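Local atomic coordinates of periplasmic binding protein/LacI transcriptional regulator (Shewanella sp. ANA-3, PDB entry 5OCP), a protein that probably delivers arabinose to an ABC transporter as its periplasmic binding protein, holding the sugar in its furanose form, as either the alpha or the beta anomer. Residues 137-140 / 141-145. Sequence-based numbering, arbitrary orientation.
With FUB (beta-L-arabinofuranose), chain J; AHR (alpha-L-arabinofuranose), chain I.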
# COMPACT_ATOMS: atom_id res chain seq x y z
N ALA A 137 -1.94 4.82 -9.35
CA ALA A 137 -1.70 4.83 -7.89
C ALA A 137 -0.25 5.09 -7.65
O ALA A 137 0.61 4.41 -8.20
CB ALA A 137 -2.05 3.48 -7.26
N THR A 138 0.02 6.03 -6.75
CA THR A 138 1.42 6.35 -6.43
C THR A 138 2.20 5.09 -6.06
O THR A 138 3.35 4.96 -6.39
CB THR A 138 1.49 7.37 -5.28
OG1 THR A 138 0.63 8.47 -5.60
CG2 THR A 138 2.86 7.81 -5.04
N ALA A 139 1.55 4.23 -5.28
CA ALA A 139 2.22 3.01 -4.79
C ALA A 139 2.71 2.11 -5.94
O ALA A 139 3.82 1.57 -5.87
CB ALA A 139 1.34 2.26 -3.85
N ALA A 140 1.92 1.99 -7.00
CA ALA A 140 2.31 1.18 -8.17
C ALA A 140 3.40 1.86 -9.01
O ALA A 140 4.40 1.27 -9.34
CB ALA A 140 1.10 0.89 -9.05
N ILE A 141 3.18 3.11 -9.32
CA ILE A 141 4.15 3.85 -10.14
C ILE A 141 5.53 3.84 -9.49
O ILE A 141 6.57 3.57 -10.11
CB ILE A 141 3.61 5.29 -10.29
CG1 ILE A 141 2.31 5.32 -11.10
CG2 ILE A 141 4.64 6.17 -10.91
CD1 ILE A 141 1.55 6.61 -10.88
N ASP A 142 5.58 4.25 -8.21
CA ASP A 142 6.83 4.41 -7.53
C ASP A 142 7.51 3.09 -7.13
O ASP A 142 8.75 3.02 -7.14
CB ASP A 142 6.65 5.26 -6.30
CG ASP A 142 6.42 6.76 -6.62
OD1 ASP A 142 6.27 7.10 -7.82
OD2 ASP A 142 6.30 7.53 -5.65
N ARG A 143 6.74 2.05 -6.84
CA ARG A 143 7.37 0.77 -6.51
C ARG A 143 8.01 0.24 -7.79
O ARG A 143 9.06 -0.28 -7.76
CB ARG A 143 6.38 -0.26 -5.99
CG ARG A 143 6.05 -0.06 -4.52
CD ARG A 143 4.92 -0.92 -3.97
NE ARG A 143 4.58 -0.47 -2.63
CZ ARG A 143 3.41 -0.64 -2.08
NH1 ARG A 143 2.48 -1.30 -2.70
NH2 ARG A 143 3.19 -0.19 -0.87
N ALA A 144 7.32 0.40 -8.90
CA ALA A 144 7.88 -0.07 -10.19
C ALA A 144 9.17 0.71 -10.47
O ALA A 144 10.21 0.12 -10.86
CB ALA A 144 6.90 0.04 -11.30
N ALA A 145 9.12 2.02 -10.31
CA ALA A 145 10.29 2.82 -10.58
C ALA A 145 11.52 2.40 -9.78
O ALA A 145 12.62 2.26 -10.30
CB ALA A 145 10.03 4.29 -10.35
O5 FUB J . -1.21 2.56 -1.17
C5 FUB J . -0.81 1.40 -0.52
C4 FUB J . -1.18 0.17 -1.34
O4 FUB J . -2.55 0.18 -1.69
C3 FUB J . -0.89 -1.13 -0.59
O3 FUB J . 0.46 -1.45 -0.78
C2 FUB J . -1.87 -2.07 -1.28
O2 FUB J . -2.22 -3.21 -0.53
C1 FUB J . -3.04 -1.18 -1.70
O1 FUB J . -3.96 -1.25 -0.72
O5 AHR I . -1.21 2.56 -1.17
C5 AHR I . -0.80 1.40 -0.52
C4 AHR I . -1.17 0.18 -1.34
O4 AHR I . -2.54 0.18 -1.67
C3 AHR I . -0.87 -1.13 -0.58
O3 AHR I . 0.47 -1.46 -0.79
C2 AHR I . -1.90 -2.04 -1.23
O2 AHR I . -2.23 -3.20 -0.52
C1 AHR I . -3.08 -1.09 -1.26
O1 AHR I . -3.95 -1.51 -2.18
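I141 N donates to the carbonyl oxygen of A137, the N-cap residue, and so closes the first turn of a helix; the N-O distance is 3.1 Å and the bond is almost straight at 176°. Three more i to i+4 bonds follow, from D142 to T138, R143 to A139 and A144 to A140. The bond from R143 to A139 is the most bent, its N-H...O angle 147°, with the donor well above the plane of the A139 carbonyl.

The side chain of R143 begins beside that same carbonyl, CG lying 3.1 Å from A139 O. Extended from CG to NE, it runs back toward the helix start and brings its guanidinium to the sugar. NH1 and NH2 both donate to O3 of arabinofuranose, NH1 at 2.8 Å from O3 in either anomer, so the hydroxyl sits at the edge of the group as in a fork. A139 CB lies over one guanidinium face, off toward its rim, and 3.7 Å from sugar O5; the small methyl of alanine fits the corner where the guanidinium meets the sugar. E110 forms a salt bridge with NE, probably fixing the rotation of the group.

T138 and D142 stand side by side, T138 CG2 3.5 Å from D142 OD2. The threonine hydroxyl, beside its own backbone N (chi1 -51°), instead bonds E67 and the N-H of N90. An aspartate in the first turns should interact favourably with the helix dipole.

This turn begins helix 138-151, the crossover between parallel strands 126-132 and 157-164; F107 of helix 107-121 packs against T138, A139, D142 and R143.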